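Local coordinates for calcium homeostasis modulator protein 5 (Homo sapiens, PDB 7D60) that oligomerizes into undecameric, cone-shaped assemblies that may act as large-pore channels whose gating and ion conductance are likely regulated by membrane lipids, at residues 209-214 / 276-281. Residues are numbered along the deposited sequence; the frame is centred on the assembly and turned at random.
Sequences YLQLSF and QHYSTL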
# COMPACT_ATOMS: atom_id res chain seq x y z
N TYR A 209 -29.46 21.18 -44.62
CA TYR A 209 -28.69 20.59 -43.53
C TYR A 209 -27.19 20.72 -43.75
O TYR A 209 -26.44 20.88 -42.79
CB TYR A 209 -29.06 19.12 -43.34
CG TYR A 209 -28.24 18.43 -42.29
CD1 TYR A 209 -28.48 18.65 -40.94
CD2 TYR A 209 -27.19 17.59 -42.64
CE1 TYR A 209 -27.72 18.05 -39.96
CE2 TYR A 209 -26.41 16.99 -41.67
CZ TYR A 209 -26.69 17.21 -40.33
OH TYR A 209 -25.93 16.60 -39.36
N LEU A 210 -26.74 20.64 -44.99
CA LEU A 210 -25.31 20.62 -45.26
C LEU A 210 -24.69 22.00 -45.16
O LEU A 210 -23.57 22.15 -44.67
CB LEU A 210 -25.06 20.01 -46.63
CG LEU A 210 -23.82 19.15 -46.80
CD1 LEU A 210 -23.82 18.02 -45.80
CD2 LEU A 210 -23.78 18.59 -48.20
N GLN A 211 -25.41 23.03 -45.60
CA GLN A 211 -24.91 24.39 -45.49
C GLN A 211 -24.97 24.89 -44.05
O GLN A 211 -24.16 25.73 -43.66
CB GLN A 211 -25.70 25.32 -46.41
CG GLN A 211 -24.98 26.57 -46.77
CD GLN A 211 -25.74 27.41 -47.76
OE1 GLN A 211 -26.81 27.03 -48.21
NE2 GLN A 211 -25.19 28.56 -48.10
N LEU A 212 -25.92 24.40 -43.26
CA LEU A 212 -25.98 24.75 -41.85
C LEU A 212 -24.86 24.11 -41.06
O LEU A 212 -24.47 24.63 -40.02
CB LEU A 212 -27.33 24.36 -41.28
CG LEU A 212 -27.72 24.87 -39.89
CD1 LEU A 212 -28.11 26.31 -39.95
CD2 LEU A 212 -28.84 24.03 -39.33
N SER A 213 -24.32 22.99 -41.53
CA SER A 213 -23.21 22.35 -40.85
C SER A 213 -21.89 23.07 -41.12
O SER A 213 -20.99 23.03 -40.27
CB SER A 213 -23.11 20.89 -41.28
OG SER A 213 -22.15 20.20 -40.51
N PHE A 214 -21.76 23.71 -42.27
CA PHE A 214 -20.60 24.53 -42.54
C PHE A 214 -20.67 25.86 -41.81
O PHE A 214 -19.64 26.37 -41.36
CB PHE A 214 -20.45 24.78 -44.05
CG PHE A 214 -19.33 25.70 -44.39
CD1 PHE A 214 -18.02 25.29 -44.25
CD2 PHE A 214 -19.58 26.98 -44.84
CE1 PHE A 214 -16.98 26.14 -44.56
CE2 PHE A 214 -18.55 27.83 -45.14
CZ PHE A 214 -17.25 27.40 -45.00
N GLN A 276 -24.44 34.90 -50.12
CA GLN A 276 -24.35 34.07 -48.93
C GLN A 276 -23.14 34.48 -48.11
O GLN A 276 -21.99 34.17 -48.45
CB GLN A 276 -24.32 32.59 -49.29
CG GLN A 276 -23.51 32.23 -50.52
CD GLN A 276 -23.83 30.84 -51.03
OE1 GLN A 276 -24.90 30.30 -50.76
NE2 GLN A 276 -22.88 30.25 -51.75
N HIS A 277 -23.39 35.20 -47.02
CA HIS A 277 -22.37 35.55 -46.04
C HIS A 277 -22.66 34.82 -44.74
O HIS A 277 -23.82 34.70 -44.34
CB HIS A 277 -22.33 37.05 -45.81
CG HIS A 277 -22.11 37.85 -47.05
ND1 HIS A 277 -23.03 38.76 -47.52
CD2 HIS A 277 -21.07 37.88 -47.92
CE1 HIS A 277 -22.57 39.31 -48.63
NE2 HIS A 277 -21.39 38.79 -48.89
N TYR A 278 -21.62 34.33 -44.09
CA TYR A 278 -21.78 33.48 -42.92
C TYR A 278 -21.57 34.21 -41.61
O TYR A 278 -21.72 33.59 -40.55
CB TYR A 278 -20.82 32.29 -43.02
CG TYR A 278 -21.12 31.41 -44.20
CD1 TYR A 278 -22.21 30.55 -44.20
CD2 TYR A 278 -20.32 31.45 -45.33
CE1 TYR A 278 -22.49 29.76 -45.28
CE2 TYR A 278 -20.60 30.66 -46.42
CZ TYR A 278 -21.68 29.82 -46.39
OH TYR A 278 -21.95 29.03 -47.47
N SER A 279 -21.25 35.49 -41.64
CA SER A 279 -21.24 36.33 -40.45
C SER A 279 -21.43 37.77 -40.90
O SER A 279 -21.52 38.06 -42.09
CB SER A 279 -19.94 36.19 -39.65
OG SER A 279 -18.82 36.54 -40.42
N THR A 280 -21.52 38.67 -39.92
CA THR A 280 -21.58 40.08 -40.24
C THR A 280 -20.20 40.68 -40.46
O THR A 280 -20.09 41.77 -41.03
CB THR A 280 -22.33 40.84 -39.15
OG1 THR A 280 -22.37 42.23 -39.48
CG2 THR A 280 -21.66 40.66 -37.82
N LEU A 281 -19.15 40.00 -40.02
CA LEU A 281 -17.79 40.39 -40.37
C LEU A 281 -17.43 39.94 -41.77
O LEU A 281 -16.64 40.61 -42.44
CB LEU A 281 -16.81 39.82 -39.35
CG LEU A 281 -15.39 40.36 -39.36
CD1 LEU A 281 -15.41 41.85 -39.26
CD2 LEU A 281 -14.63 39.77 -38.20
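Gln276 and Tyr278, two residues apart in the loop before helix 280-287, reach back to Gln211 and Phe214 near the start of the long, probably cytoplasmic helix 209-246, and a T-shaped (edge-to-face) aromatic pair lies at the meeting. The site is a worked example of how a C-terminal loop meets a helix through a few side chains while the backbones stay apart, the nearest CA atoms, of Phe214 and Tyr278, being 9.0 Å from each other. First along the loop comes Gln276, whose extended chain offers OE1 to Gln211 NE2 at 3.2 Å, a weak bond bent to 133° at the hydrogen, with the two amide planes steeply inclined to each other. Its other amide atom, NE2, is hydrogen-bonded to the carbonyl O of Pro257 of a second subunit, so one carboxamide ties the helix of its own chain to a neighbour. Tyr278 follows. CG lies beside the backbone N, anti to the carbonyl carbon (chi1 -63°), a setting that brings the ring against the helix. Gln211 NE2 also donates to Tyr278 OH, weakly at 3.3 Å but straighter, so this single amide nitrogen spans both loop residues. The ring pair itself is nearly perpendicular, with planes at 83° and centroids 5.2 Å apart: Phe214, which also packs on Met256 of the second subunit, directs its CD2-CE2 edge at the tyrosine, and CE2 sits over one face, displaced toward the rim, 3.7 Å from Tyr278 CE2. An alanine in place of Tyr278 would probably leave the edge of Phe214 without the aromatic face it packs on and Gln211 with one acceptor fewer. Beyond the tyrosine, Ser279 takes the N-cap position of helix 280-287, its OG capping His282 N.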